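Local coordinates for hydrolase family protein (Deinococcus radiodurans R1, PDB 3CNH) that is a predicted hydrolase of the haloacid dehalogenase-like superfamily, probably acting as a phosphatase, at residues M140-T152 / D165-M179. Sequence-based numbering, arbitrary orientation.
Sequences MKPNPAMYRLGLT and DDRLQNVQAARAVGM. With NA (sodium ion), chain C; PO4 (phosphate ion), chain D.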
HETATM    1  N   MSE A 140      -3.937  -7.489   7.314  1.00 33.50           N
HETATM    2  CA  MSE A 140      -3.985  -6.173   6.672  1.00 33.75           C
HETATM    3  C   MSE A 140      -4.174  -5.052   7.692  1.00 34.84           C
HETATM    4  O   MSE A 140      -4.758  -5.237   8.750  1.00 35.97           O
HETATM    5  CB  MSE A 140      -5.140  -6.116   5.647  1.00 35.77           C
HETATM    6  CG  MSE A 140      -6.441  -6.099   6.332  1.00 35.19           C
HETATM    7 SE   MSE A 140      -7.941  -5.851   5.064  0.75 43.52          SE
HETATM    8  CE  MSE A 140      -7.803  -7.377   4.380  1.00 36.40           C
ATOM      9  N   LYS A 141      -3.622  -3.890   7.381  1.00 33.79           N
ATOM     10  CA  LYS A 141      -3.951  -2.706   8.142  1.00 34.10           C
ATOM     11  C   LYS A 141      -5.465  -2.580   8.009  1.00 34.50           C
ATOM     12  O   LYS A 141      -6.012  -2.880   6.945  1.00 36.27           O
ATOM     13  CB  LYS A 141      -3.267  -1.472   7.543  1.00 36.35           C
ATOM     14  CG  LYS A 141      -1.782  -1.487   7.620  1.00 37.18           C
ATOM     15  CD  LYS A 141      -1.174  -0.185   7.044  1.00 38.52           C
ATOM     16  CE  LYS A 141      -1.458  -0.034   5.609  1.00 36.80           C
ATOM     17  NZ  LYS A 141      -0.718   1.062   4.937  1.00 37.38           N
ATOM     18  N   PRO A 142      -6.145  -2.038   9.015  1.00 34.90           N
ATOM     19  CA  PRO A 142      -5.659  -1.420  10.244  1.00 34.00           C
ATOM     20  C   PRO A 142      -5.605  -2.374  11.438  1.00 32.56           C
ATOM     21  O   PRO A 142      -5.638  -1.954  12.589  1.00 33.80           O
ATOM     22  CB  PRO A 142      -6.738  -0.358  10.508  1.00 36.66           C
ATOM     23  CG  PRO A 142      -7.973  -1.041  10.107  1.00 37.42           C
ATOM     24  CD  PRO A 142      -7.597  -1.848   8.866  1.00 36.01           C
ATOM     25  N   ASN A 143      -5.575  -3.661  11.146  1.00 33.19           N
ATOM     26  CA  ASN A 143      -5.490  -4.686  12.214  1.00 32.54           C
ATOM     27  C   ASN A 143      -4.281  -4.438  13.108  1.00 33.04           C
ATOM     28  O   ASN A 143      -3.153  -4.324  12.615  1.00 32.02           O
ATOM     29  CB  ASN A 143      -5.399  -6.078  11.608  1.00 32.89           C
ATOM     30  CG  ASN A 143      -5.556  -7.194  12.631  1.00 35.04           C
ATOM     31  OD1 ASN A 143      -5.421  -6.990  13.846  1.00 35.01           O
ATOM     32  ND2 ASN A 143      -5.805  -8.403  12.134  1.00 34.47           N
ATOM     33  N   PRO A 144      -4.498  -4.286  14.418  1.00 33.58           N
ATOM     34  CA  PRO A 144      -3.327  -4.092  15.271  1.00 34.48           C
ATOM     35  C   PRO A 144      -2.257  -5.172  15.043  1.00 33.98           C
ATOM     36  O   PRO A 144      -1.065  -4.912  15.179  1.00 35.02           O
ATOM     37  CB  PRO A 144      -3.909  -4.194  16.683  1.00 35.03           C
ATOM     38  CG  PRO A 144      -5.357  -3.752  16.504  1.00 37.77           C
ATOM     39  CD  PRO A 144      -5.765  -4.244  15.165  1.00 34.08           C
ATOM     40  N   ALA A 145      -2.711  -6.382  14.704  1.00 32.37           N
ATOM     41  CA  ALA A 145      -1.764  -7.498  14.478  1.00 32.42           C
ATOM     42  C   ALA A 145      -0.785  -7.209  13.336  1.00 33.89           C
ATOM     43  O   ALA A 145       0.348  -7.715  13.324  1.00 33.04           O
ATOM     44  CB  ALA A 145      -2.514  -8.805  14.189  1.00 31.26           C
HETATM   45  N   MSE A 146      -1.219  -6.436  12.349  1.00 33.12           N
HETATM   46  CA  MSE A 146      -0.321  -6.128  11.204  1.00 34.58           C
HETATM   47  C   MSE A 146       0.856  -5.280  11.679  1.00 33.87           C
HETATM   48  O   MSE A 146       2.008  -5.483  11.298  1.00 32.85           O
HETATM   49  CB  MSE A 146      -1.080  -5.387  10.131  1.00 35.81           C
HETATM   50  CG  MSE A 146      -0.309  -4.863   9.015  1.00 36.55           C
HETATM   51 SE   MSE A 146       0.578  -6.310   8.014  0.75 40.59          SE
HETATM   52  CE  MSE A 146       0.366  -5.588   6.159  1.00 40.05           C
ATOM     53  N   TYR A 147       0.531  -4.290  12.494  1.00 34.79           N
ATOM     54  CA  TYR A 147       1.564  -3.380  13.007  1.00 33.81           C
ATOM     55  C   TYR A 147       2.557  -4.158  13.870  1.00 33.75           C
ATOM     56  O   TYR A 147       3.782  -4.004  13.757  1.00 35.31           O
ATOM     57  CB  TYR A 147       0.936  -2.183  13.766  1.00 34.34           C
ATOM     58  CG  TYR A 147       0.102  -1.322  12.876  1.00 32.55           C
ATOM     59  CD1 TYR A 147       0.675  -0.463  11.974  1.00 34.42           C
ATOM     60  CD2 TYR A 147      -1.301  -1.470  12.840  1.00 33.04           C
ATOM     61  CE1 TYR A 147      -0.105   0.293  11.106  1.00 37.03           C
ATOM     62  CE2 TYR A 147      -2.070  -0.703  11.982  1.00 34.63           C
ATOM     63  CZ  TYR A 147      -1.479   0.164  11.128  1.00 39.09           C
ATOM     64  OH  TYR A 147      -2.282   0.893  10.273  1.00 44.34           O
ATOM     65  N   ARG A 148       2.012  -4.997  14.726  1.00 33.66           N
ATOM     66  CA  ARG A 148       2.835  -5.808  15.632  0.50 33.98           C
ATOM     67  C   ARG A 148       3.733  -6.754  14.832  1.00 34.47           C
ATOM     68  O   ARG A 148       4.878  -6.982  15.167  1.00 34.26           O
ATOM     69  CB  ARG A 148       1.979  -6.558  16.665  0.50 34.94           C
ATOM     70  CG  ARG A 148       1.231  -5.593  17.609  0.50 34.15           C
ATOM     71  CD  ARG A 148       0.602  -6.240  18.836  0.50 37.34           C
ATOM     72  NE  ARG A 148       0.352  -5.215  19.854  0.50 36.02           N
ATOM     73  CZ  ARG A 148      -0.848  -4.732  20.144  0.50 37.14           C
ATOM     74  NH1 ARG A 148      -1.928  -5.234  19.577  0.50 36.14           N
ATOM     75  NH2 ARG A 148      -0.969  -3.791  21.060  0.50 32.96           N
ATOM     76  N   LEU A 149       3.184  -7.283  13.754  1.00 33.55           N
ATOM     77  CA  LEU A 149       3.951  -8.223  12.904  1.00 33.23           C
ATOM     78  C   LEU A 149       5.122  -7.498  12.251  1.00 32.78           C
ATOM     79  O   LEU A 149       6.267  -7.969  12.202  1.00 33.63           O
ATOM     80  CB  LEU A 149       3.030  -8.856  11.872  1.00 32.56           C
ATOM     81  CG  LEU A 149       3.671  -9.898  10.963  1.00 34.40           C
ATOM     82  CD1 LEU A 149       4.502 -10.970  11.725  1.00 33.69           C
ATOM     83  CD2 LEU A 149       2.539 -10.499  10.089  1.00 32.42           C
ATOM     84  N   GLY A 150       4.864  -6.281  11.820  1.00 34.76           N
ATOM     85  CA  GLY A 150       5.907  -5.484  11.159  1.00 34.57           C
ATOM     86  C   GLY A 150       7.068  -5.229  12.123  1.00 34.17           C
ATOM     87  O   GLY A 150       8.248  -5.371  11.794  1.00 33.40           O
ATOM     88  N   LEU A 151       6.695  -4.859  13.342  1.00 33.98           N
ATOM     89  CA  LEU A 151       7.661  -4.614  14.404  1.00 33.23           C
ATOM     90  C   LEU A 151       8.476  -5.878  14.708  1.00 32.82           C
ATOM     91  O   LEU A 151       9.709  -5.841  14.894  1.00 32.56           O
ATOM     92  CB  LEU A 151       6.965  -4.135  15.690  1.00 33.33           C
ATOM     93  CG  LEU A 151       6.365  -2.735  15.588  1.00 35.07           C
ATOM     94  CD1 LEU A 151       5.556  -2.424  16.849  1.00 35.23           C
ATOM     95  CD2 LEU A 151       7.433  -1.635  15.311  1.00 33.64           C
ATOM     96  N   THR A 152       7.776  -6.986  14.768  1.00 32.94           N
ATOM     97  CA  THR A 152       8.400  -8.282  15.061  1.00 33.14           C
ATOM     98  C   THR A 152       9.408  -8.682  13.970  1.00 33.63           C
ATOM     99  O   THR A 152      10.510  -9.151  14.248  1.00 31.67           O
ATOM    100  CB  THR A 152       7.355  -9.389  15.244  1.00 33.38           C
ATOM    101  OG1 THR A 152       6.530  -9.070  16.379  1.00 33.59           O
ATOM    102  CG2 THR A 152       8.039 -10.750  15.490  1.00 33.89           C
ATOM    103  N   ASP A 165       1.376   6.961   7.081  1.00 33.87           N
ATOM    104  CA  ASP A 165       0.150   6.501   6.353  1.00 33.86           C
ATOM    105  C   ASP A 165      -0.691   7.704   6.034  1.00 32.74           C
ATOM    106  O   ASP A 165      -0.643   8.689   6.740  1.00 32.79           O
ATOM    107  CB  ASP A 165      -0.632   5.508   7.204  1.00 34.56           C
ATOM    108  CG  ASP A 165      -1.595   4.632   6.390  1.00 35.21           C
ATOM    109  OD1 ASP A 165      -2.690   5.124   5.969  1.00 35.55           O
ATOM    110  OD2 ASP A 165      -1.271   3.430   6.256  1.00 37.04           O
ATOM    111  N   ASP A 166      -1.518   7.618   4.996  1.00 33.36           N
ATOM    112  CA  ASP A 166      -2.369   8.775   4.671  1.00 34.21           C
ATOM    113  C   ASP A 166      -3.695   8.757   5.370  1.00 34.60           C
ATOM    114  O   ASP A 166      -4.410   9.744   5.334  1.00 35.61           O
ATOM    115  CB  ASP A 166      -2.587   9.024   3.173  1.00 34.89           C
ATOM    116  CG  ASP A 166      -3.276   7.919   2.469  1.00 40.91           C
ATOM    117  OD1 ASP A 166      -3.112   6.755   2.868  1.00 40.27           O
ATOM    118  OD2 ASP A 166      -3.926   8.208   1.459  1.00 47.49           O
ATOM    119  N   ARG A 167      -4.017   7.620   5.988  1.00 33.95           N
ATOM    120  CA  ARG A 167      -5.304   7.473   6.681  1.00 34.69           C
ATOM    121  C   ARG A 167      -5.143   7.578   8.197  1.00 34.94           C
ATOM    122  O   ARG A 167      -4.394   6.820   8.803  1.00 34.97           O
ATOM    123  CB  ARG A 167      -5.955   6.127   6.322  1.00 37.11           C
ATOM    124  CG  ARG A 167      -6.165   5.947   4.835  1.00 39.88           C
ATOM    125  CD  ARG A 167      -6.834   4.600   4.506  1.00 44.27           C
ATOM    126  NE  ARG A 167      -6.660   4.203   3.102  1.00 49.34           N
ATOM    127  CZ  ARG A 167      -7.627   4.243   2.196  1.00 56.84           C
ATOM    128  NH1 ARG A 167      -8.841   4.620   2.543  1.00 54.27           N
ATOM    129  NH2 ARG A 167      -7.376   3.874   0.950  1.00 58.28           N
ATOM    130  N   LEU A 168      -5.947   8.456   8.787  1.00 33.59           N
ATOM    131  CA  LEU A 168      -5.949   8.674  10.228  1.00 33.20           C
ATOM    132  C   LEU A 168      -6.210   7.368  10.984  1.00 32.73           C
ATOM    133  O   LEU A 168      -5.581   7.112  11.990  1.00 32.52           O
ATOM    134  CB  LEU A 168      -6.972   9.708  10.639  1.00 34.51           C
ATOM    135  CG  LEU A 168      -7.047  10.009  12.132  1.00 34.56           C
ATOM    136  CD1 LEU A 168      -5.752  10.619  12.686  1.00 35.97           C
ATOM    137  CD2 LEU A 168      -8.259  10.923  12.336  1.00 40.86           C
ATOM    138  N   GLN A 169      -7.156   6.571  10.503  1.00 31.52           N
ATOM    139  CA  GLN A 169      -7.453   5.305  11.201  1.00 31.11           C
ATOM    140  C   GLN A 169      -6.209   4.430  11.333  1.00 31.70           C
ATOM    141  O   GLN A 169      -5.989   3.762  12.370  1.00 32.34           O
ATOM    142  CB  GLN A 169      -8.579   4.549  10.493  1.00 31.44           C
ATOM    143  CG  GLN A 169      -9.048   3.262  11.178  1.00 32.70           C
ATOM    144  CD  GLN A 169     -10.236   2.639  10.427  1.00 34.16           C
ATOM    145  OE1 GLN A 169     -10.710   3.227   9.442  1.00 34.43           O
ATOM    146  NE2 GLN A 169     -10.705   1.459  10.859  1.00 32.09           N
ATOM    147  N   ASN A 170      -5.374   4.449  10.297  1.00 32.64           N
ATOM    148  CA  ASN A 170      -4.124   3.649  10.286  1.00 33.09           C
ATOM    149  C   ASN A 170      -3.076   4.257  11.219  1.00 33.48           C
ATOM    150  O   ASN A 170      -2.342   3.548  11.914  1.00 35.33           O
ATOM    151  CB  ASN A 170      -3.578   3.433   8.888  1.00 33.09           C
ATOM    152  CG  ASN A 170      -4.332   2.363   8.140  1.00 39.31           C
ATOM    153  OD1 ASN A 170      -4.777   1.409   8.751  1.00 42.22           O
ATOM    154  ND2 ASN A 170      -4.402   2.469   6.837  1.00 36.24           N
ATOM    155  N   VAL A 171      -3.013   5.584  11.236  1.00 32.79           N
ATOM    156  CA  VAL A 171      -2.100   6.291  12.128  1.00 32.67           C
ATOM    157  C   VAL A 171      -2.445   5.998  13.585  1.00 31.97           C
ATOM    158  O   VAL A 171      -1.581   5.681  14.444  1.00 32.67           O
ATOM    159  CB  VAL A 171      -2.105   7.831  11.834  1.00 32.73           C
ATOM    160  CG1 VAL A 171      -1.396   8.614  12.935  1.00 33.42           C
ATOM    161  CG2 VAL A 171      -1.511   8.065  10.434  1.00 34.45           C
ATOM    162  N   GLN A 172      -3.737   6.060  13.853  1.00 31.66           N
ATOM    163  CA  GLN A 172      -4.225   5.812  15.203  1.00 31.67           C
ATOM    164  C   GLN A 172      -3.971   4.373  15.649  1.00 31.64           C
ATOM    165  O   GLN A 172      -3.624   4.116  16.791  1.00 33.03           O
ATOM    166  CB  GLN A 172      -5.691   6.231  15.363  1.00 30.71           C
ATOM    167  CG  GLN A 172      -5.916   7.731  15.224  1.00 33.56           C
ATOM    168  CD  GLN A 172      -7.363   8.114  15.203  1.00 40.43           C
ATOM    169  OE1 GLN A 172      -8.190   7.376  14.681  1.00 39.98           O
ATOM    170  NE2 GLN A 172      -7.684   9.280  15.752  1.00 40.57           N
ATOM    171  N   ALA A 173      -4.169   3.415  14.748  1.00 32.10           N
ATOM    172  CA  ALA A 173      -3.954   1.991  15.071  1.00 33.67           C
ATOM    173  C   ALA A 173      -2.493   1.716  15.390  1.00 33.57           C
ATOM    174  O   ALA A 173      -2.168   0.989  16.310  1.00 35.03           O
ATOM    175  CB  ALA A 173      -4.452   1.068  13.914  1.00 34.04           C
ATOM    176  N   ALA A 174      -1.628   2.351  14.630  1.00 32.28           N
ATOM    177  CA  ALA A 174      -0.181   2.229  14.848  1.00 31.63           C
ATOM    178  C   ALA A 174       0.158   2.766  16.238  1.00 31.12           C
ATOM    179  O   ALA A 174       0.891   2.154  17.028  1.00 32.14           O
ATOM    180  CB  ALA A 174       0.597   2.995  13.766  1.00 31.79           C
ATOM    181  N   ARG A 175      -0.358   3.940  16.552  1.00 31.88           N
ATOM    182  CA  ARG A 175      -0.076   4.532  17.866  1.00 31.73           C
ATOM    183  C   ARG A 175      -0.614   3.661  19.010  1.00 32.47           C
ATOM    184  O   ARG A 175      -0.027   3.630  20.109  1.00 32.79           O
ATOM    185  CB  ARG A 175      -0.655   5.930  17.970  1.00 31.98           C
ATOM    186  CG  ARG A 175       0.034   6.905  17.022  1.00 31.91           C
ATOM    187  CD  ARG A 175      -0.672   8.230  17.070  1.00 34.32           C
ATOM    188  NE  ARG A 175       0.099   9.221  16.338  1.00 35.59           N
ATOM    189  CZ  ARG A 175      -0.414  10.324  15.839  1.00 37.28           C
ATOM    190  NH1 ARG A 175      -1.705  10.563  15.946  1.00 38.68           N
ATOM    191  NH2 ARG A 175       0.362  11.151  15.170  1.00 36.96           N
ATOM    192  N   ALA A 176      -1.693   2.951  18.725  1.00 32.63           N
ATOM    193  CA  ALA A 176      -2.359   2.124  19.757  1.00 32.38           C
ATOM    194  C   ALA A 176      -1.498   0.933  20.147  1.00 32.23           C
ATOM    195  O   ALA A 176      -1.691   0.365  21.224  1.00 33.38           O
ATOM    196  CB  ALA A 176      -3.767   1.638  19.307  1.00 33.96           C
ATOM    197  N   VAL A 177      -0.571   0.553  19.271  1.00 32.91           N
ATOM    198  CA  VAL A 177       0.369  -0.563  19.581  1.00 32.87           C
ATOM    199  C   VAL A 177       1.696  -0.041  20.118  1.00 34.87           C
ATOM    200  O   VAL A 177       2.613  -0.793  20.441  1.00 35.06           O
ATOM    201  CB  VAL A 177       0.603  -1.560  18.421  1.00 33.85           C
ATOM    202  CG1 VAL A 177      -0.783  -2.092  17.886  1.00 34.24           C
ATOM    203  CG2 VAL A 177       1.477  -0.978  17.312  1.00 35.07           C
ATOM    204  N   GLY A 178       1.765   1.279  20.229  1.00 32.46           N
ATOM    205  CA  GLY A 178       2.928   1.953  20.799  1.00 32.58           C
ATOM    206  C   GLY A 178       3.906   2.614  19.854  1.00 32.56           C
ATOM    207  O   GLY A 178       4.936   3.132  20.272  1.00 34.50           O
HETATM  208  N   MSE A 179       3.609   2.562  18.578  1.00 32.96           N
HETATM  209  CA  MSE A 179       4.470   3.170  17.549  1.00 32.88           C
HETATM  210  C   MSE A 179       4.257   4.670  17.471  1.00 33.24           C
HETATM  211  O   MSE A 179       3.203   5.189  17.850  1.00 34.09           O
HETATM  212  CB  MSE A 179       4.171   2.600  16.136  1.00 34.35           C
HETATM  213  CG  MSE A 179       4.503   1.136  15.986  1.00 35.06           C
HETATM  214 SE   MSE A 179       3.864   0.510  14.300  0.75 31.86          SE
HETATM  215  CE  MSE A 179       5.199   1.121  13.162  1.00 35.31           C
TER
HETATM  216 NA    NA C 200      -2.771   4.649   1.985  1.00 25.67          NA
HETATM  217  P   PO4 D 201      -1.659   0.834   0.908  0.75 27.09           P
HETATM  218  O1  PO4 D 201      -1.669   0.192   2.218  0.75 21.14           O
HETATM  219  O2  PO4 D 201      -2.182   2.270   1.036  0.75 26.60           O
HETATM  220  O3  PO4 D 201      -0.353   0.728   0.106  0.75 24.64           O
HETATM  221  O4  PO4 D 201      -2.706   0.230  -0.028  0.75 28.79           O
HETATM  222  O   HOH W   1       2.782  -3.468  20.825  1.00 37.41           O
HETATM  223  O   HOH W   2      -3.837   3.811   3.784  1.00 25.51           O
HETATM  224  O   HOH W   3      -4.544   4.991   0.503  1.00 41.99           O
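Y147 of helix 144-152 lies across helix 168-176, and K141 meets D165 beside the phosphate and sodium ions. Both helices belong to the Rossmann-like core of the HAD fold. K141 and D165-D166 lie just before them, consistent with the lysine and acidic motifs of that family. The axes cross at -60°, 9.0 Å apart at closest approach. The Y147 ring is the main bump. With CG anti to the carbonyl carbon (chi1 -64°), it lies flat over the backbone of A173 and A174. A174 CB makes a CH-pi contact over this face, 4.2 Å from the Y147 ring centroid, while A173 CB touches Y147 CE2 at 3.5 Å. Y147 OH lies 3.0 Å from N170 OD1. An alanine in place of Y147 would probably open a gap above A173 and A174 and take the hydroxyl away from N170. V177 is the answering bump, wedged between Y147 and R148. Its CG2 packs on Y147 CB at 3.8 Å, and its CG1 sits over the centre of the R148 guanidinium face. L151 CD1 lies alongside M179 CG at the far end from K141. P142, after a cis peptide bond, lays CB on N170 OD1. A bend in K141 (chi3 -64°) brings NZ to D165 OD2, a 2.8 Å salt bridge. The same K141 NZ hydrogen-bonds phosphate O1 at 3.0 Å.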